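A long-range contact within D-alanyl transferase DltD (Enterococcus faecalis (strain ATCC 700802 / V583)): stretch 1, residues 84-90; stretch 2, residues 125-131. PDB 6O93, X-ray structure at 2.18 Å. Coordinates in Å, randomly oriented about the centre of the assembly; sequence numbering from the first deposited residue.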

# COMPACT_ATOMS: atom_id res chain seq x y z
N ALA A 84 -7.70 -2.35 2.72
CA ALA A 84 -8.46 -3.43 3.35
C ALA A 84 -9.57 -3.92 2.44
O ALA A 84 -9.85 -5.13 2.38
CB ALA A 84 -9.03 -2.94 4.69
N MET A 85 -10.22 -3.02 1.71
CA MET A 85 -11.28 -3.42 0.79
C MET A 85 -10.70 -4.04 -0.48
O MET A 85 -11.31 -4.95 -1.05
CB MET A 85 -12.16 -2.22 0.44
CG MET A 85 -13.43 -2.58 -0.32
SD MET A 85 -14.55 -3.66 0.62
CE MET A 85 -14.99 -2.58 1.99
N VAL A 86 -9.53 -3.57 -0.92
CA VAL A 86 -8.84 -4.21 -2.03
C VAL A 86 -8.52 -5.66 -1.69
O VAL A 86 -8.74 -6.57 -2.49
CB VAL A 86 -7.56 -3.43 -2.38
CG1 VAL A 86 -6.71 -4.20 -3.39
CG2 VAL A 86 -7.91 -2.05 -2.92
N ILE A 87 -8.00 -5.89 -0.48
CA ILE A 87 -7.66 -7.24 -0.05
C ILE A 87 -8.91 -8.10 0.03
O ILE A 87 -8.95 -9.23 -0.48
CB ILE A 87 -6.91 -7.20 1.29
CG1 ILE A 87 -5.56 -6.51 1.13
CG2 ILE A 87 -6.74 -8.61 1.84
CD1 ILE A 87 -4.93 -6.07 2.44
N HIS A 88 -9.95 -7.59 0.69
CA HIS A 88 -11.18 -8.36 0.84
C HIS A 88 -11.76 -8.74 -0.52
O HIS A 88 -12.27 -9.86 -0.69
CB HIS A 88 -12.21 -7.56 1.65
CG HIS A 88 -13.51 -8.28 1.85
ND1 HIS A 88 -13.74 -9.11 2.93
CD2 HIS A 88 -14.63 -8.32 1.10
CE1 HIS A 88 -14.96 -9.61 2.84
NE2 HIS A 88 -15.52 -9.15 1.74
N SER A 89 -11.69 -7.83 -1.49
CA SER A 89 -12.29 -8.09 -2.80
C SER A 89 -11.55 -9.18 -3.57
O SER A 89 -12.11 -9.73 -4.52
CB SER A 89 -12.31 -6.81 -3.63
OG SER A 89 -11.01 -6.41 -3.99
N MET A 90 -10.32 -9.51 -3.17
CA MET A 90 -9.60 -10.59 -3.84
C MET A 90 -10.17 -11.95 -3.47
O MET A 90 -10.04 -12.90 -4.25
CB MET A 90 -8.11 -10.52 -3.49
CG MET A 90 -7.40 -9.33 -4.10
SD MET A 90 -5.66 -9.24 -3.64
CE MET A 90 -5.14 -7.85 -4.64
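Stretch 2 (125-131) LQTYQWL

Residues 125-131 pack on residues 84-90 as one helix crossing another, a contact held by side-chain packing and an aromatic pair, with one bridging water and no direct hydrogen bond between the two stretches. Stretch 2 is helical throughout and lies within a longer helix; its backbone is tied by bonds such as Gln129 N to Leu125 O (2.8 Å) and Trp130 N to Gln126 O (3.0 Å). Its axis passes 9.4 Å from that of the stretch 1 helix, and the N-to-C directions diverge by 57°, so the contact is confined to a short crossing that buries 386 Å² in total. The closest pair of CA atoms is Ser89 CA and Gln126 CA, 5.6 Å apart.

Gln126, Gln129 and Trp130, spaced along one side of their helix, direct their CA-to-CB bonds toward stretch 1, where Met85, His88 and Ser89 do the same in return. Gln126 touches both Met85 and Ser89: its CB is 3.6 Å from Met85 CG, and its CD is 3.5 Å from Ser89 OG. That hydroxyl instead donates to Val86 O within its own helix (2.7 Å). Gln129 extends its side chain, chi1 and chi2 both t, to bring OE1 within 3.7 Å of Ser89 CB.

One turn beyond Gln126, Trp130 meets both Met85 and His88. The Met85 side chain (t, p, p) sets CE 3.7 Å from Trp130 CE3, an apolar contact. The indole turns its edge to the face of the His88 imidazole, with Trp130 CD1 3.4 Å from His88 NE2, centroids 4.8 Å apart and planes at 83°. A water reinforces this corner, lying 2.9 Å from His88 NE2 and donating to Trp130 O at 2.8 Å, thereby linking the imidazole to the backbone of the opposing helix.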

# COMPACT_ATOMS: atom_id res chain seq x y z
N LEU A 125 -17.82 -1.03 -6.55
CA LEU A 125 -17.82 -2.46 -6.86
C LEU A 125 -17.43 -3.29 -5.64
O LEU A 125 -18.19 -4.15 -5.19
CB LEU A 125 -16.85 -2.73 -8.02
CG LEU A 125 -16.56 -4.21 -8.34
CD1 LEU A 125 -17.83 -4.92 -8.80
CD2 LEU A 125 -15.47 -4.32 -9.39
N GLN A 126 -16.24 -3.03 -5.09
CA GLN A 126 -15.74 -3.84 -3.99
C GLN A 126 -16.58 -3.66 -2.73
O GLN A 126 -16.82 -4.62 -1.99
CB GLN A 126 -14.27 -3.49 -3.72
CG GLN A 126 -13.36 -3.74 -4.92
CD GLN A 126 -11.97 -3.17 -4.74
OE1 GLN A 126 -11.65 -2.58 -3.70
NE2 GLN A 126 -11.12 -3.34 -5.75
N THR A 127 -17.04 -2.44 -2.47
CA THR A 127 -17.87 -2.19 -1.29
C THR A 127 -19.21 -2.90 -1.40
O THR A 127 -19.67 -3.55 -0.45
CB THR A 127 -18.06 -0.69 -1.09
OG1 THR A 127 -16.78 -0.06 -0.98
CG2 THR A 127 -18.86 -0.41 0.17
N TYR A 128 -19.87 -2.78 -2.56
CA TYR A 128 -21.14 -3.47 -2.76
C TYR A 128 -20.97 -4.98 -2.75
O TYR A 128 -21.80 -5.71 -2.19
CB TYR A 128 -21.78 -3.03 -4.08
CG TYR A 128 -22.55 -1.72 -4.03
CD1 TYR A 128 -22.36 -0.82 -2.99
CD2 TYR A 128 -23.48 -1.41 -5.01
CE1 TYR A 128 -23.08 0.37 -2.94
CE2 TYR A 128 -24.19 -0.23 -4.97
CZ TYR A 128 -23.99 0.65 -3.94
OH TYR A 128 -24.71 1.83 -3.90
N GLN A 129 -19.90 -5.48 -3.37
CA GLN A 129 -19.63 -6.92 -3.34
C GLN A 129 -19.47 -7.41 -1.91
O GLN A 129 -19.99 -8.48 -1.55
CB GLN A 129 -18.37 -7.22 -4.15
CG GLN A 129 -18.00 -8.70 -4.21
CD GLN A 129 -16.59 -8.92 -4.73
OE1 GLN A 129 -15.67 -8.18 -4.39
NE2 GLN A 129 -16.42 -9.95 -5.55
N TRP A 130 -18.75 -6.66 -1.08
CA TRP A 130 -18.55 -7.04 0.31
C TRP A 130 -19.89 -7.19 1.04
O TRP A 130 -20.11 -8.18 1.75
CB TRP A 130 -17.65 -6.01 0.99
CG TRP A 130 -17.76 -5.94 2.49
CD1 TRP A 130 -17.53 -6.94 3.38
CD2 TRP A 130 -18.10 -4.78 3.27
NE1 TRP A 130 -17.71 -6.48 4.67
CE2 TRP A 130 -18.06 -5.16 4.62
CE3 TRP A 130 -18.43 -3.46 2.94
CZ2 TRP A 130 -18.35 -4.27 5.66
CZ3 TRP A 130 -18.72 -2.58 3.97
CH2 TRP A 130 -18.67 -2.98 5.31
N LEU A 131 -20.79 -6.23 0.86
CA LEU A 131 -22.07 -6.29 1.56
C LEU A 131 -23.00 -7.35 0.97
O LEU A 131 -23.77 -7.97 1.71
CB LEU A 131 -22.75 -4.92 1.53
CG LEU A 131 -22.00 -3.82 2.27
CD1 LEU A 131 -22.61 -2.46 1.98
CD2 LEU A 131 -22.00 -4.09 3.77
O HOH W 1 -18.17 -10.19 1.98